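Regulatory protein BlaR1 (Bacillus licheniformis, PDB 1NRF) senses beta-lactam antibiotics at the cell surface and probably signals their presence to the cytoplasm through acylation of its extracellular C-terminal sensor domain, the part described here. Local coordinates at residues A[64-78]-A[123-137]. Numbering follows the deposited sequence.
Sequences TYKVFSALLALESGI and IGEDHLRHYLKSIHY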
loop_
_atom_site.group_PDB
_atom_site.type_symbol
_atom_site.label_atom_id
_atom_site.label_comp_id
_atom_site.label_asym_id
_atom_site.label_seq_id
_atom_site.Cartn_x
_atom_site.Cartn_y
_atom_site.Cartn_z
ATOM N N THR A 64 -3.151 -2.764 0.921
ATOM C CA THR A 64 -1.926 -1.949 0.917
ATOM C C THR A 64 -0.937 -2.502 1.931
ATOM O O THR A 64 0.273 -2.327 1.799
ATOM C CB THR A 64 -2.172 -0.430 1.275
ATOM O OG1 THR A 64 -2.614 -0.297 2.635
ATOM C CG2 THR A 64 -3.183 0.180 0.332
ATOM N N TYR A 65 -1.468 -3.189 2.935
ATOM C CA TYR A 65 -0.645 -3.735 3.999
ATOM C C TYR A 65 0.193 -4.967 3.599
ATOM O O TYR A 65 1.163 -5.320 4.282
ATOM C CB TYR A 65 -1.546 -4.068 5.200
ATOM C CG TYR A 65 -0.778 -4.606 6.365
ATOM C CD1 TYR A 65 0.016 -3.764 7.137
ATOM C CD2 TYR A 65 -0.755 -5.973 6.632
ATOM C CE1 TYR A 65 0.827 -4.265 8.136
ATOM C CE2 TYR A 65 0.049 -6.493 7.632
ATOM C CZ TYR A 65 0.845 -5.631 8.379
ATOM O OH TYR A 65 1.669 -6.129 9.353
ATOM N N LYS A 66 -0.182 -5.616 2.498
ATOM C CA LYS A 66 0.528 -6.800 2.013
ATOM C C LYS A 66 2.039 -6.573 1.827
ATOM O O LYS A 66 2.838 -7.509 1.921
ATOM C CB LYS A 66 -0.084 -7.269 0.692
ATOM C CG LYS A 66 -1.409 -8.012 0.810
ATOM C CD LYS A 66 -1.920 -8.329 -0.591
ATOM C CE LYS A 66 -3.126 -9.245 -0.586
ATOM N NZ LYS A 66 -4.281 -8.660 0.111
ATOM N N VAL A 67 2.424 -5.329 1.562
ATOM C CA VAL A 67 3.830 -4.977 1.389
ATOM C C VAL A 67 4.600 -5.289 2.673
ATOM O O VAL A 67 5.681 -5.881 2.637
ATOM C CB VAL A 67 3.989 -3.462 1.055
ATOM C CG1 VAL A 67 5.457 -3.076 1.029
ATOM C CG2 VAL A 67 3.339 -3.150 -0.296
ATOM N N PHE A 68 4.032 -4.899 3.805
ATOM C CA PHE A 68 4.687 -5.135 5.082
ATOM C C PHE A 68 4.456 -6.556 5.564
ATOM O O PHE A 68 5.271 -7.110 6.292
ATOM C CB PHE A 68 4.212 -4.116 6.120
ATOM C CG PHE A 68 4.630 -2.709 5.808
ATOM C CD1 PHE A 68 3.895 -1.929 4.918
ATOM C CD2 PHE A 68 5.791 -2.183 6.355
ATOM C CE1 PHE A 68 4.315 -0.645 4.576
ATOM C CE2 PHE A 68 6.219 -0.898 6.019
ATOM C CZ PHE A 68 5.477 -0.128 5.126
ATOM N N SER A 69 3.342 -7.144 5.150
ATOM C CA SER A 69 3.047 -8.521 5.514
ATOM C C SER A 69 4.138 -9.379 4.874
ATOM O O SER A 69 4.700 -10.276 5.507
ATOM C CB SER A 69 1.679 -8.937 4.962
ATOM O OG SER A 69 1.461 -10.329 5.141
ATOM N N ALA A 70 4.433 -9.079 3.613
ATOM C CA ALA A 70 5.446 -9.799 2.849
ATOM C C ALA A 70 6.845 -9.635 3.447
ATOM O O ALA A 70 7.641 -10.569 3.456
ATOM C CB ALA A 70 5.435 -9.314 1.402
ATOM N N LEU A 71 7.131 -8.441 3.953
ATOM C CA LEU A 71 8.431 -8.145 4.542
ATOM C C LEU A 71 8.671 -8.941 5.827
ATOM O O LEU A 71 9.775 -9.423 6.071
ATOM C CB LEU A 71 8.537 -6.645 4.826
ATOM C CG LEU A 71 9.870 -6.119 5.361
ATOM C CD1 LEU A 71 11.017 -6.436 4.406
ATOM C CD2 LEU A 71 9.729 -4.622 5.553
ATOM N N LEU A 72 7.634 -9.072 6.648
ATOM C CA LEU A 72 7.760 -9.820 7.885
ATOM C C LEU A 72 7.970 -11.289 7.533
ATOM O O LEU A 72 8.815 -11.952 8.127
ATOM C CB LEU A 72 6.505 -9.663 8.749
ATOM C CG LEU A 72 6.457 -10.546 10.003
ATOM C CD1 LEU A 72 7.571 -10.147 10.961
ATOM C CD2 LEU A 72 5.105 -10.424 10.681
ATOM N N ALA A 73 7.206 -11.783 6.558
ATOM C CA ALA A 73 7.305 -13.177 6.135
ATOM C C ALA A 73 8.722 -13.545 5.693
ATOM O O ALA A 73 9.230 -14.621 6.026
ATOM C CB ALA A 73 6.318 -13.450 5.012
ATOM N N LEU A 74 9.353 -12.656 4.936
ATOM C CA LEU A 74 10.712 -12.886 4.465
ATOM C C LEU A 74 11.698 -12.851 5.637
ATOM O O LEU A 74 12.542 -13.736 5.791
ATOM C CB LEU A 74 11.096 -11.819 3.433
ATOM C CG LEU A 74 10.353 -11.885 2.098
ATOM C CD1 LEU A 74 10.662 -10.643 1.265
ATOM C CD2 LEU A 74 10.758 -13.171 1.357
ATOM N N GLU A 75 11.581 -11.814 6.459
ATOM C CA GLU A 75 12.443 -11.634 7.620
ATOM C C GLU A 75 12.393 -12.803 8.596
ATOM O O GLU A 75 13.352 -13.034 9.334
ATOM C CB GLU A 75 12.057 -10.347 8.348
ATOM C CG GLU A 75 12.716 -9.102 7.790
ATOM C CD GLU A 75 14.199 -9.074 8.091
ATOM O OE1 GLU A 75 14.558 -9.243 9.279
ATOM O OE2 GLU A 75 15.002 -8.879 7.153
ATOM N N SER A 76 11.274 -13.526 8.602
ATOM C CA SER A 76 11.078 -14.670 9.491
ATOM C C SER A 76 11.561 -15.984 8.883
ATOM O O SER A 76 11.689 -16.990 9.580
ATOM C CB SER A 76 9.597 -14.814 9.850
ATOM O OG SER A 76 9.205 -13.851 10.808
ATOM N N GLY A 77 11.820 -15.971 7.582
ATOM C CA GLY A 77 12.262 -17.176 6.916
ATOM C C GLY A 77 11.080 -18.005 6.451
ATOM O O GLY A 77 11.258 -19.110 5.928
ATOM N N ILE A 78 9.869 -17.481 6.639
ATOM C CA ILE A 78 8.653 -18.186 6.220
ATOM C C ILE A 78 8.662 -18.421 4.708
ATOM O O ILE A 78 8.072 -19.384 4.220
ATOM C CB ILE A 78 7.377 -17.396 6.601
ATOM C CG1 ILE A 78 7.326 -17.191 8.116
ATOM C CG2 ILE A 78 6.138 -18.146 6.145
ATOM C CD1 ILE A 78 7.459 -18.470 8.926
ATOM N N ILE A 123 3.060 -16.996 11.181
ATOM C CA ILE A 123 3.839 -16.156 12.079
ATOM C C ILE A 123 3.187 -16.015 13.457
ATOM O O ILE A 123 3.881 -15.952 14.471
ATOM C CB ILE A 123 4.080 -14.768 11.442
ATOM C CG1 ILE A 123 4.887 -14.947 10.155
ATOM C CG2 ILE A 123 4.831 -13.855 12.402
ATOM C CD1 ILE A 123 5.145 -13.666 9.401
ATOM N N GLY A 124 1.859 -15.969 13.495
ATOM C CA GLY A 124 1.164 -15.857 14.769
ATOM C C GLY A 124 0.895 -14.453 15.290
ATOM O O GLY A 124 1.647 -13.517 15.010
ATOM N N GLU A 125 -0.182 -14.318 16.064
ATOM C CA GLU A 125 -0.587 -13.043 16.648
ATOM C C GLU A 125 0.488 -12.379 17.507
ATOM O O GLU A 125 0.697 -11.165 17.429
ATOM C CB GLU A 125 -1.846 -13.226 17.499
ATOM C CG GLU A 125 -2.211 -11.984 18.305
ATOM C CD GLU A 125 -3.510 -12.119 19.077
ATOM O OE1 GLU A 125 -3.912 -11.128 19.724
ATOM O OE2 GLU A 125 -4.127 -13.209 19.038
ATOM N N ASP A 126 1.148 -13.167 18.347
ATOM C CA ASP A 126 2.187 -12.631 19.215
ATOM C C ASP A 126 3.271 -11.960 18.362
ATOM O O ASP A 126 3.573 -10.774 18.553
ATOM C CB ASP A 126 2.779 -13.749 20.086
ATOM C CG ASP A 126 1.746 -14.362 21.050
ATOM O OD1 ASP A 126 2.077 -15.347 21.749
ATOM O OD2 ASP A 126 0.603 -13.865 21.120
ATOM N N HIS A 127 3.842 -12.700 17.413
ATOM C CA HIS A 127 4.868 -12.125 16.547
ATOM C C HIS A 127 4.286 -11.043 15.634
ATOM O O HIS A 127 4.996 -10.139 15.208
ATOM C CB HIS A 127 5.540 -13.197 15.681
ATOM C CG HIS A 127 6.341 -14.199 16.455
ATOM N ND1 HIS A 127 7.123 -13.856 17.538
ATOM C CD2 HIS A 127 6.497 -15.534 16.288
ATOM C CE1 HIS A 127 7.724 -14.935 18.005
ATOM N NE2 HIS A 127 7.361 -15.967 17.264
ATOM N N LEU A 128 2.999 -11.139 15.326
ATOM C CA LEU A 128 2.356 -10.149 14.475
ATOM C C LEU A 128 2.231 -8.810 15.188
ATOM O O LEU A 128 2.649 -7.776 14.656
ATOM C CB LEU A 128 0.974 -10.627 14.045
ATOM C CG LEU A 128 0.975 -11.696 12.958
ATOM C CD1 LEU A 128 -0.400 -12.346 12.845
ATOM C CD2 LEU A 128 1.398 -11.053 11.657
ATOM N N ARG A 129 1.651 -8.827 16.387
ATOM C CA ARG A 129 1.484 -7.600 17.153
ATOM C C ARG A 129 2.845 -6.954 17.413
ATOM O O ARG A 129 2.990 -5.730 17.343
ATOM C CB ARG A 129 0.771 -7.885 18.480
ATOM C CG ARG A 129 -0.630 -8.478 18.327
ATOM C CD ARG A 129 -1.517 -8.115 19.512
ATOM N NE ARG A 129 -2.868 -8.668 19.399
ATOM C CZ ARG A 129 -3.957 -8.111 19.929
ATOM N NH1 ARG A 129 -3.867 -6.974 20.608
ATOM N NH2 ARG A 129 -5.141 -8.695 19.791
ATOM N N HIS A 130 3.844 -7.785 17.701
ATOM C CA HIS A 130 5.198 -7.308 17.964
ATOM C C HIS A 130 5.702 -6.497 16.772
ATOM O O HIS A 130 6.326 -5.438 16.932
ATOM C CB HIS A 130 6.125 -8.502 18.206
ATOM C CG HIS A 130 7.565 -8.128 18.372
ATOM N ND1 HIS A 130 8.044 -7.487 19.497
ATOM C CD2 HIS A 130 8.626 -8.281 17.545
ATOM C CE1 HIS A 130 9.339 -7.262 19.352
ATOM N NE2 HIS A 130 9.716 -7.733 18.177
ATOM N N TYR A 131 5.420 -7.012 15.578
ATOM C CA TYR A 131 5.825 -6.392 14.320
ATOM C C TYR A 131 5.229 -5.001 14.123
ATOM O O TYR A 131 5.954 -4.034 13.883
ATOM C CB TYR A 131 5.422 -7.299 13.153
ATOM C CG TYR A 131 5.869 -6.815 11.790
ATOM C CD1 TYR A 131 7.224 -6.676 11.487
ATOM C CD2 TYR A 131 4.935 -6.521 10.792
ATOM C CE1 TYR A 131 7.639 -6.264 10.224
ATOM C CE2 TYR A 131 5.338 -6.109 9.526
ATOM C CZ TYR A 131 6.692 -5.987 9.248
ATOM O OH TYR A 131 7.099 -5.618 7.986
ATOM N N LEU A 132 3.907 -4.908 14.228
ATOM C CA LEU A 132 3.224 -3.634 14.056
ATOM C C LEU A 132 3.831 -2.598 14.993
ATOM O O LEU A 132 3.876 -1.412 14.672
ATOM C CB LEU A 132 1.731 -3.782 14.328
ATOM C CG LEU A 132 0.965 -4.724 13.406
ATOM C CD1 LEU A 132 -0.475 -4.859 13.902
ATOM C CD2 LEU A 132 1.010 -4.194 11.975
ATOM N N LYS A 133 4.291 -3.048 16.156
ATOM C CA LYS A 133 4.909 -2.133 17.098
ATOM C C LYS A 133 6.332 -1.825 16.653
ATOM O O LYS A 133 6.769 -0.677 16.729
ATOM C CB LYS A 133 4.919 -2.717 18.510
ATOM C CG LYS A 133 3.577 -2.661 19.208
ATOM C CD LYS A 133 3.665 -3.225 20.621
ATOM C CE LYS A 133 2.300 -3.191 21.307
ATOM N NZ LYS A 133 2.346 -3.691 22.719
ATOM N N SER A 134 7.047 -2.841 16.165
ATOM C CA SER A 134 8.421 -2.628 15.735
ATOM C C SER A 134 8.542 -1.600 14.603
ATOM O O SER A 134 9.555 -0.924 14.490
ATOM C CB SER A 134 9.098 -3.965 15.346
ATOM O OG SER A 134 8.588 -4.536 14.146
ATOM N N ILE A 135 7.521 -1.471 13.767
ATOM C CA ILE A 135 7.590 -0.492 12.683
ATOM C C ILE A 135 6.565 0.622 12.876
ATOM O O ILE A 135 6.376 1.461 11.987
ATOM C CB ILE A 135 7.356 -1.141 11.294
ATOM C CG1 ILE A 135 5.944 -1.726 11.221
ATOM C CG2 ILE A 135 8.423 -2.194 11.025
ATOM C CD1 ILE A 135 5.556 -2.233 9.842
ATOM N N HIS A 136 5.929 0.627 14.048
ATOM C CA HIS A 136 4.889 1.598 14.392
ATOM C C HIS A 136 3.966 1.889 13.200
ATOM O O HIS A 136 3.939 2.994 12.652
ATOM C CB HIS A 136 5.510 2.899 14.933
ATOM C CG HIS A 136 4.537 3.761 15.685
ATOM N ND1 HIS A 136 4.895 4.495 16.796
ATOM C CD2 HIS A 136 3.214 3.991 15.491
ATOM C CE1 HIS A 136 3.835 5.137 17.257
ATOM N NE2 HIS A 136 2.803 4.848 16.484
ATOM N N TYR A 137 3.199 0.873 12.821
ATOM C CA TYR A 137 2.271 0.968 11.709
ATOM C C TYR A 137 0.888 1.459 12.141
ATOM O O TYR A 137 0.130 0.740 12.794
ATOM C CB TYR A 137 2.165 -0.394 11.024
ATOM C CG TYR A 137 1.416 -0.379 9.707
ATOM C CD1 TYR A 137 0.027 -0.215 9.663
ATOM C CD2 TYR A 137 2.091 -0.575 8.504
ATOM C CE1 TYR A 137 -0.661 -0.251 8.456
ATOM C CE2 TYR A 137 1.406 -0.616 7.293
ATOM C CZ TYR A 137 0.036 -0.454 7.279
ATOM O OH TYR A 137 -0.631 -0.499 6.085
HETATM O O HOH W 1 1.037 -0.420 3.717
#
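Y137 offers one face of its ring to the edge of Y65 and turns its own edge onto a face of F68, a chain of two edge-to-face contacts. In the first, CD1 of Y65 stands 3.3 Å from CZ of Y137, off-centre toward the rim, with the planes at 88°. In the second the planes are also steeply inclined, and CE2 of Y137 comes 3.7 Å from CD1 of F68. The ring of Y131 receives an aliphatic partner instead: CB of L72 sits over its centre, 3.7 Å from the centroid, a CH-pi contact, while the Y65 hydroxyl lies at its edge. With CG of Y131 anti to the backbone N (chi1 -176°), this ring reaches across to helix 66-76, and its OH ends 2.9 Å from F68 O. These contacts illustrate how the helical part of the penicillin-binding transpeptidase fold is built around the helix that follows the probable acylation serine, S63. This serine and K66 fit an SxxK motif, with T64 between them, and the hydroxyl of T64 is hydrogen-bonded to P61 O. A water joins T64 O to the Y137 hydroxyl, which ties the 3-10 turn leading into helix 66-76 to the chain beyond helix 125-134. That helix crosses helix 66-76 at 116°, the axes approaching to 11.5 Å. Toward the far end the packing becomes mainly aliphatic: CD1 of I123, at the end of an extended chain, lies 3.4 Å from CG of L72, and L128 touches the CD2 branch of the same leucine.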